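Local coordinates for protein kojibiose phosphorylase (Gut metagenome, PDB 6W0P) that belongs to the glycoside hydrolase family 65 phosphorylases, carbohydrate-active enzymes with a helical catalytic domain between beta-rich N- and C-terminal domains, at residues 307-319 with 643-655. Sequence-based numbering, arbitrary orientation.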
ATOM      1  N   SER A 307      29.113 -11.204 -36.171  1.00 35.64           N
ATOM      2  CA  SER A 307      29.020 -11.114 -34.691  1.00 35.54           C
ATOM      3  C   SER A 307      28.740 -12.496 -34.089  1.00 35.24           C
ATOM      4  O   SER A 307      27.579 -12.864 -34.001  1.00 35.08           O
ATOM      5  CB  SER A 307      27.992 -10.119 -34.246  1.00 34.62           C
ATOM      6  OG  SER A 307      27.852 -10.172 -32.833  1.00 34.73           O
ATOM      7  N   ASP A 308      29.792 -13.237 -33.744  1.00 35.76           N
ATOM      8  CA  ASP A 308      29.714 -14.567 -33.091  1.00 36.53           C
ATOM      9  C   ASP A 308      28.904 -14.413 -31.808  1.00 34.98           C
ATOM     10  O   ASP A 308      28.151 -15.344 -31.465  1.00 34.42           O
ATOM     11  CB  ASP A 308      31.108 -15.135 -32.806  1.00 38.64           C
ATOM     12  CG  ASP A 308      31.922 -15.396 -34.068  1.00 40.73           C
ATOM     13  OD1 ASP A 308      31.312 -15.666 -35.132  1.00 40.74           O
ATOM     14  OD2 ASP A 308      33.158 -15.357 -33.967  1.00 43.08           O
ATOM     15  N   SER A 309      29.062 -13.269 -31.142  1.00 34.16           N
ATOM     16  CA  SER A 309      28.384 -12.929 -29.871  1.00 33.37           C
ATOM     17  C   SER A 309      26.866 -12.853 -30.108  1.00 32.20           C
ATOM     18  O   SER A 309      26.085 -13.441 -29.315  1.00 32.81           O
ATOM     19  CB  SER A 309      28.929 -11.658 -29.326  1.00 34.00           C
ATOM     20  OG  SER A 309      28.078 -11.197 -28.277  1.00 36.28           O
ATOM     21  N   ASP A 310      26.439 -12.212 -31.192  1.00 30.79           N
ATOM     22  CA  ASP A 310      24.992 -12.073 -31.500  1.00 30.82           C
ATOM     23  C   ASP A 310      24.480 -13.406 -32.052  1.00 29.52           C
ATOM     24  O   ASP A 310      23.332 -13.744 -31.804  1.00 28.89           O
ATOM     25  CB  ASP A 310      24.724 -10.882 -32.418  1.00 31.65           C
ATOM     26  CG  ASP A 310      24.635  -9.550 -31.696  1.00 32.24           C
ATOM     27  OD1 ASP A 310      24.306  -9.556 -30.499  1.00 33.04           O
ATOM     28  OD2 ASP A 310      24.841  -8.521 -32.355  1.00 33.20           O
ATOM     29  N   GLN A 311      25.296 -14.128 -32.806  1.00 29.16           N
ATOM     30  CA  GLN A 311      24.857 -15.426 -33.374  1.00 29.18           C
ATOM     31  C   GLN A 311      24.553 -16.370 -32.205  1.00 28.50           C
ATOM     32  O   GLN A 311      23.505 -17.028 -32.239  1.00 28.73           O
ATOM     33  CB  GLN A 311      25.889 -16.013 -34.343  1.00 29.23           C
ATOM     34  CG  GLN A 311      25.503 -17.404 -34.824  1.00 28.88           C
ATOM     35  CD  GLN A 311      24.254 -17.406 -35.669  1.00 28.95           C
ATOM     36  OE1 GLN A 311      24.346 -17.345 -36.895  1.00 29.71           O
ATOM     37  NE2 GLN A 311      23.085 -17.454 -35.040  1.00 27.52           N
ATOM     38  N   GLN A 312      25.441 -16.440 -31.210  1.00 28.27           N
ATOM     39  CA  GLN A 312      25.221 -17.285 -30.010  1.00 27.72           C
ATOM     40  C   GLN A 312      23.979 -16.775 -29.290  1.00 26.99           C
ATOM     41  O   GLN A 312      23.125 -17.598 -28.957  1.00 28.11           O
ATOM     42  CB  GLN A 312      26.411 -17.278 -29.050  1.00 27.75           C
ATOM     43  CG  GLN A 312      26.182 -18.107 -27.789  1.00 27.66           C
ATOM     44  CD  GLN A 312      27.417 -18.091 -26.917  1.00 28.67           C
ATOM     45  OE1 GLN A 312      27.975 -17.025 -26.641  1.00 28.74           O
ATOM     46  NE2 GLN A 312      27.881 -19.273 -26.503  1.00 28.59           N
ATOM     47  N   GLY A 313      23.895 -15.474 -29.039  1.00 26.73           N
ATOM     48  CA  GLY A 313      22.776 -14.878 -28.287  1.00 26.56           C
ATOM     49  C   GLY A 313      21.447 -15.219 -28.925  1.00 26.90           C
ATOM     50  O   GLY A 313      20.567 -15.829 -28.222  1.00 27.26           O
ATOM     51  N   ILE A 314      21.255 -14.864 -30.197  1.00 26.38           N
ATOM     52  CA  ILE A 314      19.922 -15.076 -30.826  1.00 26.99           C
ATOM     53  C   ILE A 314      19.548 -16.569 -30.764  1.00 27.44           C
ATOM     54  O   ILE A 314      18.358 -16.880 -30.559  1.00 26.76           O
ATOM     55  CB  ILE A 314      19.830 -14.529 -32.260  1.00 27.25           C
ATOM     56  CG1 ILE A 314      18.375 -14.502 -32.709  1.00 27.51           C
ATOM     57  CG2 ILE A 314      20.696 -15.299 -33.250  1.00 27.52           C
ATOM     58  CD1 ILE A 314      17.456 -13.808 -31.742  1.00 27.61           C
ATOM     59  N   ARG A 315      20.500 -17.469 -30.971  1.00 27.86           N
ATOM     60  CA  ARG A 315      20.171 -18.912 -31.005  1.00 29.03           C
ATOM     61  C   ARG A 315      19.871 -19.363 -29.573  1.00 28.77           C
ATOM     62  O   ARG A 315      18.929 -20.145 -29.372  1.00 28.26           O
ATOM     63  CB  ARG A 315      21.271 -19.698 -31.718  1.00 29.99           C
ATOM     64  CG  ARG A 315      20.763 -21.061 -32.156  1.00 31.05           C
ATOM     65  CD  ARG A 315      21.777 -21.789 -32.994  1.00 31.66           C
ATOM     66  NE  ARG A 315      21.687 -21.406 -34.387  1.00 32.32           N
ATOM     67  CZ  ARG A 315      22.678 -20.938 -35.136  1.00 32.54           C
ATOM     68  NH1 ARG A 315      23.887 -20.725 -34.623  1.00 32.42           N
ATOM     69  NH2 ARG A 315      22.429 -20.667 -36.407  1.00 32.92           N
ATOM     70  N   TYR A 316      20.567 -18.788 -28.593  1.00 28.35           N
ATOM     71  CA  TYR A 316      20.244 -19.055 -27.177  1.00 27.98           C
ATOM     72  C   TYR A 316      18.792 -18.627 -26.927  1.00 27.87           C
ATOM     73  O   TYR A 316      18.024 -19.412 -26.306  1.00 27.15           O
ATOM     74  CB  TYR A 316      21.253 -18.378 -26.235  1.00 27.70           C
ATOM     75  CG  TYR A 316      20.897 -18.564 -24.787  1.00 26.95           C
ATOM     76  CD1 TYR A 316      21.121 -19.768 -24.140  1.00 26.68           C
ATOM     77  CD2 TYR A 316      20.265 -17.561 -24.083  1.00 26.55           C
ATOM     78  CE1 TYR A 316      20.753 -19.954 -22.818  1.00 26.25           C
ATOM     79  CE2 TYR A 316      19.916 -17.719 -22.756  1.00 26.32           C
ATOM     80  CZ  TYR A 316      20.147 -18.925 -22.122  1.00 26.19           C
ATOM     81  OH  TYR A 316      19.756 -19.073 -20.828  1.00 25.58           O
ATOM     82  N   CYS A 317      18.434 -17.398 -27.337  1.00 27.89           N
ATOM     83  CA  CYS A 317      17.069 -16.817 -27.155  1.00 27.56           C
ATOM     84  C   CYS A 317      16.014 -17.717 -27.820  1.00 27.43           C
ATOM     85  O   CYS A 317      15.023 -18.057 -27.159  1.00 28.14           O
ATOM     86  CB  CYS A 317      16.970 -15.398 -27.715  1.00 27.53           C
ATOM     87  SG  CYS A 317      17.932 -14.183 -26.776  1.00 27.66           S
ATOM     88  N   LEU A 318      16.219 -18.129 -29.068  1.00 27.07           N
ATOM     89  CA  LEU A 318      15.281 -19.050 -29.754  1.00 27.65           C
ATOM     90  C   LEU A 318      15.172 -20.363 -28.942  1.00 27.53           C
ATOM     91  O   LEU A 318      14.042 -20.878 -28.776  1.00 26.28           O
ATOM     92  CB  LEU A 318      15.717 -19.298 -31.200  1.00 27.65           C
ATOM     93  CG  LEU A 318      15.777 -18.045 -32.075  1.00 28.76           C
ATOM     94  CD1 LEU A 318      15.972 -18.404 -33.537  1.00 29.17           C
ATOM     95  CD2 LEU A 318      14.533 -17.183 -31.912  1.00 29.34           C
ATOM     96  N   PHE A 319      16.295 -20.867 -28.440  1.00 27.48           N
ATOM     97  CA  PHE A 319      16.334 -22.127 -27.659  1.00 27.55           C
ATOM     98  C   PHE A 319      15.397 -22.016 -26.456  1.00 27.60           C
ATOM     99  O   PHE A 319      14.578 -22.936 -26.250  1.00 27.81           O
ATOM    100  CB  PHE A 319      17.771 -22.478 -27.276  1.00 27.61           C
ATOM    101  CG  PHE A 319      17.866 -23.700 -26.400  1.00 27.39           C
ATOM    102  CD1 PHE A 319      17.867 -24.961 -26.963  1.00 27.53           C
ATOM    103  CD2 PHE A 319      17.906 -23.577 -25.028  1.00 27.19           C
ATOM    104  CE1 PHE A 319      17.925 -26.085 -26.159  1.00 28.13           C
ATOM    105  CE2 PHE A 319      17.988 -24.703 -24.226  1.00 27.81           C
ATOM    106  CZ  PHE A 319      17.986 -25.952 -24.789  1.00 27.84           C
ATOM    107  N   ASN A 643      21.374   1.498 -31.815  1.00 30.55           N
ATOM    108  CA  ASN A 643      21.676   1.758 -30.379  1.00 31.49           C
ATOM    109  C   ASN A 643      20.692   0.988 -29.474  1.00 30.67           C
ATOM    110  O   ASN A 643      21.164   0.302 -28.532  1.00 30.85           O
ATOM    111  CB  ASN A 643      21.701   3.260 -30.054  1.00 31.88           C
ATOM    112  CG  ASN A 643      22.940   3.945 -30.573  1.00 32.99           C
ATOM    113  OD1 ASN A 643      23.906   3.280 -30.939  1.00 33.43           O
ATOM    114  ND2 ASN A 643      22.909   5.272 -30.637  1.00 33.80           N
ATOM    115  N   PHE A 644      19.384   1.076 -29.751  1.00 30.47           N
ATOM    116  CA  PHE A 644      18.305   0.409 -28.973  1.00 30.10           C
ATOM    117  C   PHE A 644      18.406  -1.122 -29.100  1.00 30.09           C
ATOM    118  O   PHE A 644      18.089  -1.850 -28.082  1.00 29.26           O
ATOM    119  CB  PHE A 644      16.917   0.922 -29.376  1.00 30.78           C
ATOM    120  CG  PHE A 644      16.532   2.229 -28.721  1.00 31.35           C
ATOM    121  CD1 PHE A 644      16.560   2.355 -27.327  1.00 31.52           C
ATOM    122  CD2 PHE A 644      16.125   3.323 -29.477  1.00 32.18           C
ATOM    123  CE1 PHE A 644      16.233   3.551 -26.705  1.00 31.64           C
ATOM    124  CE2 PHE A 644      15.793   4.527 -28.857  1.00 32.41           C
ATOM    125  CZ  PHE A 644      15.826   4.629 -27.469  1.00 32.32           C
ATOM    126  N   PHE A 645      18.806  -1.641 -30.261  1.00 29.05           N
ATOM    127  CA  PHE A 645      19.074  -3.089 -30.374  1.00 29.28           C
ATOM    128  C   PHE A 645      20.166  -3.453 -29.370  1.00 29.87           C
ATOM    129  O   PHE A 645      19.883  -4.307 -28.549  1.00 30.49           O
ATOM    130  CB  PHE A 645      19.479  -3.537 -31.774  1.00 29.62           C
ATOM    131  CG  PHE A 645      19.699  -5.027 -31.849  1.00 29.62           C
ATOM    132  CD1 PHE A 645      18.625  -5.898 -31.962  1.00 29.26           C
ATOM    133  CD2 PHE A 645      20.977  -5.559 -31.789  1.00 29.73           C
ATOM    134  CE1 PHE A 645      18.821  -7.266 -32.027  1.00 29.11           C
ATOM    135  CE2 PHE A 645      21.175  -6.928 -31.868  1.00 29.41           C
ATOM    136  CZ  PHE A 645      20.096  -7.778 -31.980  1.00 29.26           C
ATOM    137  N   GLY A 646      21.333  -2.793 -29.426  1.00 30.54           N
ATOM    138  CA  GLY A 646      22.473  -2.966 -28.498  1.00 30.94           C
ATOM    139  C   GLY A 646      22.710  -4.422 -28.118  1.00 31.38           C
ATOM    140  O   GLY A 646      22.991  -5.225 -29.009  1.00 30.56           O
ATOM    141  N   PHE A 647      22.535  -4.757 -26.838  1.00 32.30           N
ATOM    142  CA  PHE A 647      22.847  -6.097 -26.274  1.00 33.26           C
ATOM    143  C   PHE A 647      21.577  -6.963 -26.174  1.00 32.46           C
ATOM    144  O   PHE A 647      21.510  -7.830 -25.288  1.00 33.21           O
ATOM    145  CB  PHE A 647      23.533  -5.938 -24.915  1.00 34.75           C
ATOM    146  CG  PHE A 647      22.841  -4.995 -23.965  1.00 35.56           C
ATOM    147  CD1 PHE A 647      21.827  -5.439 -23.144  1.00 34.98           C
ATOM    148  CD2 PHE A 647      23.211  -3.655 -23.915  1.00 37.32           C
ATOM    149  CE1 PHE A 647      21.187  -4.573 -22.276  1.00 36.37           C
ATOM    150  CE2 PHE A 647      22.570  -2.786 -23.048  1.00 37.32           C
ATOM    151  CZ  PHE A 647      21.553  -3.247 -22.234  1.00 37.07           C
ATOM    152  N   ALA A 648      20.614  -6.778 -27.072  1.00 31.39           N
ATOM    153  CA  ALA A 648      19.304  -7.468 -27.050  1.00 31.53           C
ATOM    154  C   ALA A 648      19.470  -8.995 -26.919  1.00 31.04           C
ATOM    155  O   ALA A 648      18.661  -9.571 -26.221  1.00 31.05           O
ATOM    156  CB  ALA A 648      18.522  -7.127 -28.295  1.00 31.47           C
ATOM    157  N   THR A 649      20.463  -9.620 -27.573  1.00 30.92           N
ATOM    158  CA  THR A 649      20.645 -11.097 -27.578  1.00 30.59           C
ATOM    159  C   THR A 649      21.436 -11.574 -26.354  1.00 30.87           C
ATOM    160  O   THR A 649      21.506 -12.832 -26.190  1.00 31.00           O
ATOM    161  CB  THR A 649      21.326 -11.615 -28.846  1.00 30.70           C
ATOM    162  OG1 THR A 649      22.718 -11.293 -28.808  1.00 30.88           O
ATOM    163  CG2 THR A 649      20.702 -11.061 -30.111  1.00 31.62           C
ATOM    164  N   ARG A 650      21.982 -10.649 -25.539  1.00 30.39           N
ATOM    165  CA  ARG A 650      22.991 -10.940 -24.481  1.00 30.71           C
ATOM    166  C   ARG A 650      22.482 -10.595 -23.070  1.00 30.40           C
ATOM    167  O   ARG A 650      23.266 -10.741 -22.119  1.00 30.05           O
ATOM    168  CB  ARG A 650      24.280 -10.140 -24.738  1.00 30.94           C
ATOM    169  CG  ARG A 650      24.893 -10.342 -26.116  1.00 31.06           C
ATOM    170  CD  ARG A 650      25.254 -11.794 -26.387  1.00 31.07           C
ATOM    171  NE  ARG A 650      26.168 -12.307 -25.377  1.00 30.69           N
ATOM    172  CZ  ARG A 650      26.833 -13.442 -25.479  1.00 30.48           C
ATOM    173  NH1 ARG A 650      26.707 -14.191 -26.569  1.00 29.78           N
ATOM    174  NH2 ARG A 650      27.629 -13.818 -24.481  1.00 30.75           N
ATOM    175  N   LEU A 651      21.247 -10.141 -22.898  1.00 30.30           N
ATOM    176  CA  LEU A 651      20.847  -9.584 -21.590  1.00 31.15           C
ATOM    177  C   LEU A 651      21.084 -10.629 -20.495  1.00 31.53           C
ATOM    178  O   LEU A 651      21.679 -10.255 -19.455  1.00 32.19           O
ATOM    179  CB  LEU A 651      19.393  -9.111 -21.615  1.00 31.86           C
ATOM    180  CG  LEU A 651      18.988  -8.297 -20.383  1.00 32.46           C
ATOM    181  CD1 LEU A 651      18.140  -7.106 -20.782  1.00 33.05           C
ATOM    182  CD2 LEU A 651      18.224  -9.153 -19.380  1.00 32.96           C
ATOM    183  N   ASP A 652      20.659 -11.886 -20.700  1.00 31.05           N
ATOM    184  CA  ASP A 652      20.881 -12.983 -19.707  1.00 30.41           C
ATOM    185  C   ASP A 652      22.319 -13.542 -19.788  1.00 30.94           C
ATOM    186  O   ASP A 652      22.973 -13.683 -18.722  1.00 30.65           O
ATOM    187  CB  ASP A 652      19.811 -14.062 -19.853  1.00 29.77           C
ATOM    188  CG  ASP A 652      18.476 -13.537 -19.368  1.00 29.52           C
ATOM    189  OD1 ASP A 652      18.427 -13.038 -18.211  1.00 30.36           O
ATOM    190  OD2 ASP A 652      17.523 -13.574 -20.142  1.00 28.19           O
ATOM    191  N   LEU A 653      22.834 -13.878 -20.975  1.00 30.68           N
ATOM    192  CA  LEU A 653      24.173 -14.539 -21.047  1.00 30.93           C
ATOM    193  C   LEU A 653      25.226 -13.693 -20.317  1.00 31.81           C
ATOM    194  O   LEU A 653      26.083 -14.274 -19.620  1.00 31.60           O
ATOM    195  CB  LEU A 653      24.564 -14.772 -22.502  1.00 30.18           C
ATOM    196  CG  LEU A 653      23.745 -15.821 -23.242  1.00 29.50           C
ATOM    197  CD1 LEU A 653      24.112 -15.824 -24.694  1.00 29.57           C
ATOM    198  CD2 LEU A 653      23.951 -17.213 -22.668  1.00 29.75           C
ATOM    199  N   ASP A 654      25.197 -12.373 -20.501  1.00 31.71           N
ATOM    200  CA  ASP A 654      26.204 -11.461 -19.906  1.00 31.80           C
ATOM    201  C   ASP A 654      25.567 -10.652 -18.762  1.00 31.53           C
ATOM    202  O   ASP A 654      26.230  -9.671 -18.326  1.00 33.35           O
ATOM    203  CB  ASP A 654      26.833 -10.568 -20.992  1.00 31.67           C
ATOM    204  CG  ASP A 654      27.393 -11.314 -22.199  1.00 31.29           C
ATOM    205  OD1 ASP A 654      27.943 -12.422 -22.024  1.00 29.84           O
ATOM    206  OD2 ASP A 654      27.276 -10.787 -23.316  1.00 30.33           O
ATOM    207  N   ASP A 655      24.340 -10.976 -18.335  1.00 30.32           N
ATOM    208  CA  ASP A 655      23.731 -10.504 -17.051  1.00 30.55           C
ATOM    209  C   ASP A 655      23.742  -8.963 -16.956  1.00 30.83           C
ATOM    210  O   ASP A 655      24.216  -8.427 -15.911  1.00 30.63           O
ATOM    211  CB  ASP A 655      24.479 -11.143 -15.863  1.00 31.15           C
ATOM    212  CG  ASP A 655      23.813 -11.064 -14.486  1.00 32.16           C
ATOM    213  OD1 ASP A 655      22.604 -10.675 -14.390  1.00 32.20           O
ATOM    214  OD2 ASP A 655      24.505 -11.414 -13.487  1.00 33.89           O
TER
HETATM  215  O   HOH W   1      22.467  -8.210 -28.901  1.00 32.32           O
HETATM  216  O   HOH W   2      29.511 -15.894 -24.799  1.00 33.03           O
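Leu-653 CD2 sits over the centre of the Tyr-316 ring, a CH-pi contact 3.8 Å from the centroid. The Phe-645 ring has Ala-648 CB over one face, near the rim, and Asp-310 OD2 at its edge. Trp-700 NE1 bonds to that OD2. The Arg-650 guanidinium has Leu-653 CD1 over one face, near its rim. Ser-309 OG lies over the opposite face. At the edge of the guanidinium, Arg-650 NH1 gives a nearly straight bond to Gln-312 OE1 (3.1 Å, 170°). Gln-312 NE2 bonds to Arg-15 O and Glu-10 O. The same NH1 gives a more bent bond to Ser-309 O (2.9 Å, 143°). Bends at chi2 and chi3 fold the arginine back to the helix. Asp-654 holds it side-on through NE and NH2, and Arg-7 shares that carboxylate. A water joins NH2 to Gln-312 OE1.

Thr-649 OG1 donates to Asp-310 OD1 (2.9 Å) on the anti side. A second water donates to Asp-310 OD1 and Gly-646 O and accepts from Thr-649 N. Helix 308-324 is thus joined to the chain after helix 638-645. Asp-654 probably offsets the buried charge of Arg-650, and bonds from NE, NH1 and NH2 fix the guanidinium's rotation.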